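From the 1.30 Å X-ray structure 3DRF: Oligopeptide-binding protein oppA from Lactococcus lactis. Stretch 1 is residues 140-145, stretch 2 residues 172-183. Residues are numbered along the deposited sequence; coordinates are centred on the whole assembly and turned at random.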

# COMPACT_ATOMS: atom_id res chain seq x y z
N LEU A 140 8.21 -6.80 12.16
CA LEU A 140 9.70 -6.83 12.20
C LEU A 140 10.28 -7.12 13.59
O LEU A 140 11.36 -7.53 13.71
CB LEU A 140 10.26 -5.51 11.63
CG LEU A 140 10.02 -5.39 10.09
CD1 LEU A 140 10.53 -4.02 9.64
CD2 LEU A 140 10.74 -6.50 9.27
N ALA A 141 9.45 -6.93 14.64
CA ALA A 141 9.84 -7.28 16.03
C ALA A 141 10.06 -8.79 16.27
O ALA A 141 10.65 -9.20 17.19
CB ALA A 141 8.81 -6.72 17.01
N ASN A 142 9.53 -9.58 15.34
CA ASN A 142 9.66 -11.04 15.36
C ASN A 142 10.99 -11.59 14.84
O ASN A 142 11.23 -12.74 14.97
CB ASN A 142 8.42 -11.69 14.66
CG ASN A 142 8.49 -13.24 14.56
OD1 ASN A 142 8.44 -13.91 15.54
ND2 ASN A 142 8.59 -13.73 13.36
N ILE A 143 11.85 -10.73 14.33
CA ILE A 143 13.24 -11.10 14.00
C ILE A 143 14.11 -10.83 15.23
O ILE A 143 14.13 -9.75 15.74
CB ILE A 143 13.76 -10.34 12.76
CG1 ILE A 143 13.01 -10.86 11.52
CG2 ILE A 143 15.32 -10.60 12.58
CD1 ILE A 143 13.29 -9.97 10.25
N VAL A 144 14.77 -11.87 15.70
CA VAL A 144 15.63 -11.76 16.89
C VAL A 144 16.60 -10.59 16.73
O VAL A 144 17.28 -10.48 15.75
CB VAL A 144 16.39 -13.13 17.13
CG1 VAL A 144 17.38 -12.99 18.28
CG2 VAL A 144 15.37 -14.21 17.54
N GLY A 145 16.64 -9.75 17.77
CA GLY A 145 17.58 -8.62 17.77
C GLY A 145 17.11 -7.35 17.03
O GLY A 145 17.71 -6.32 17.14
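Stretch 2 (172-183) KVQFKEMKPGMT

Stretch 2 enters as the end of a strand, Lys 172 to Gln 174; Phe 175 is already loop, though its backbone (phi/psi -97/161) is still extended. It meets stretch 1 at a single beta bridge, Ile 143 with Phe 175, their CA atoms 4.5 Å apart. As stretch 1 advances from Asn 142 to Val 144, its partners step back from Lys 176 to Gln 174, so the two chains run antiparallel here. Two backbone bonds flank the bridge: Lys 176 N donates to Asn 142 O at 2.9 Å, and Val 144 N donates to Gln 174 O at 3.0 Å. Asn 142 O also receives a CA-H...O contact from Phe 175 CA at 3.3 Å.

Beyond this single bridge, the side chain of Asn 142 adds two more hydrogen bonds. Its amide reads the backbone of Glu 177 in both directions: Glu 177 N donates to Asn 142 OD1 at 3.1 Å, and Asn 142 ND2 donates to Glu 177 O at 3.0 Å. The carboxamide thus stands in for a peptide group, satisfying one donor and one acceptor of a loop residue. Asn 142 OD1 takes a further bond from a water at 2.7 Å, and the same water accepts from Lys 179 NZ at 3.0 Å, so the water links the two side chains, which have no direct hydrogen bond, while Lys 179 CE packs on Asn 142 CG at 3.6 Å.

Lys 176, in an m, t, t, t rotamer, reaches back along stretch 1 so that its NZ donates to Ala 141 O at 3.1 Å. Within stretch 2, Gln 174 NE2 donates to Phe 175 O at 3.1 Å, supplying that carbonyl with a side-chain donor.

Carbon fills the remainder: Ile 143 CG1 packs on Val 173 CG1 at 3.8 Å and Phe 175 CE1 at 3.9 Å, while Val 144 CG2 lies 3.8 Å from Gln 174 CG. The rule is economical: one bridge with two backbone bonds, and one buried asparagine whose carboxamide pairs with the backbone of Glu 177.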

# COMPACT_ATOMS: atom_id res chain seq x y z
N LYS A 172 20.89 -16.01 6.67
CA LYS A 172 20.02 -16.69 7.63
C LYS A 172 19.30 -15.65 8.49
O LYS A 172 19.92 -14.82 9.11
CB LYS A 172 20.86 -17.57 8.58
CG LYS A 172 20.05 -18.34 9.64
CD LYS A 172 21.02 -19.11 10.62
CE LYS A 172 20.47 -19.04 12.06
NZ LYS A 172 21.37 -19.78 13.02
N VAL A 173 18.00 -15.73 8.54
CA VAL A 173 17.15 -14.87 9.40
C VAL A 173 16.48 -15.72 10.50
O VAL A 173 15.80 -16.65 10.23
CB VAL A 173 16.05 -14.15 8.58
CG1 VAL A 173 15.19 -13.24 9.48
CG2 VAL A 173 16.70 -13.40 7.36
N GLN A 174 16.78 -15.38 11.74
CA GLN A 174 16.25 -16.07 12.92
C GLN A 174 15.02 -15.35 13.45
O GLN A 174 15.10 -14.22 13.87
CB GLN A 174 17.35 -16.12 14.02
CG GLN A 174 16.90 -16.83 15.30
CD GLN A 174 16.69 -18.33 15.08
OE1 GLN A 174 17.63 -19.01 14.86
NE2 GLN A 174 15.45 -18.79 15.14
N PHE A 175 13.95 -16.08 13.49
CA PHE A 175 12.68 -15.59 14.05
C PHE A 175 12.50 -16.04 15.49
O PHE A 175 13.07 -16.99 15.91
CB PHE A 175 11.47 -16.13 13.22
CG PHE A 175 11.56 -15.80 11.72
CD1 PHE A 175 11.54 -14.48 11.31
CD2 PHE A 175 11.64 -16.81 10.80
CE1 PHE A 175 11.63 -14.16 9.95
CE2 PHE A 175 11.73 -16.49 9.42
CZ PHE A 175 11.75 -15.15 9.04
N LYS A 176 11.63 -15.34 16.19
CA LYS A 176 11.04 -15.83 17.47
C LYS A 176 10.05 -16.97 17.22
O LYS A 176 10.08 -17.94 17.91
CB LYS A 176 10.37 -14.68 18.24
CG LYS A 176 11.34 -13.53 18.61
CD LYS A 176 10.58 -12.38 19.32
CE LYS A 176 11.53 -11.27 19.52
NZ LYS A 176 10.79 -10.14 20.09
N GLU A 177 9.15 -16.79 16.26
CA GLU A 177 8.23 -17.81 15.83
C GLU A 177 8.01 -17.70 14.32
O GLU A 177 8.09 -16.65 13.70
CB GLU A 177 6.82 -17.69 16.51
CG GLU A 177 6.81 -17.70 18.06
CD GLU A 177 7.28 -19.03 18.65
OE1 GLU A 177 7.38 -20.01 17.96
OE2 GLU A 177 7.53 -19.02 19.84
N MET A 178 7.64 -18.83 13.77
CA MET A 178 7.11 -18.87 12.41
C MET A 178 5.72 -18.26 12.39
O MET A 178 5.04 -18.23 13.39
CB MET A 178 7.04 -20.32 11.90
CG MET A 178 8.36 -21.05 11.94
SD MET A 178 9.76 -20.22 11.04
CE MET A 178 9.46 -20.63 9.28
N LYS A 179 5.35 -17.76 11.23
CA LYS A 179 4.02 -17.20 11.00
C LYS A 179 3.40 -17.90 9.78
O LYS A 179 4.11 -18.20 8.86
CB LYS A 179 4.14 -15.67 10.80
CG LYS A 179 4.98 -14.91 11.92
CD LYS A 179 4.16 -14.80 13.21
CE LYS A 179 5.06 -14.24 14.31
NZ LYS A 179 4.25 -14.12 15.54
N PRO A 180 2.10 -18.14 9.80
CA PRO A 180 1.47 -18.98 8.75
C PRO A 180 1.58 -18.37 7.34
O PRO A 180 1.64 -19.05 6.38
CB PRO A 180 -0.01 -19.10 9.25
CG PRO A 180 -0.19 -17.96 10.20
CD PRO A 180 1.13 -17.80 10.88
N GLY A 181 1.67 -17.06 7.26
CA GLY A 181 1.84 -16.41 5.97
C GLY A 181 3.24 -16.45 5.31
O GLY A 181 3.40 -15.96 4.23
N MET A 182 4.24 -16.98 6.02
CA MET A 182 5.64 -16.97 5.55
C MET A 182 5.90 -17.70 4.24
O MET A 182 6.89 -17.51 3.64
CB MET A 182 6.57 -17.48 6.64
CG MET A 182 6.85 -16.41 7.72
SD MET A 182 7.88 -17.22 8.99
CE MET A 182 8.29 -15.81 10.08
N THR A 183 4.97 -18.57 3.88
CA THR A 183 5.03 -19.27 2.58
C THR A 183 4.63 -18.38 1.38
O THR A 183 4.82 -18.79 0.27
CB THR A 183 4.12 -20.51 2.59
OG1 THR A 183 2.82 -20.07 2.97
CG2 THR A 183 4.64 -21.59 3.57
O HOH W 1 6.50 -13.46 17.38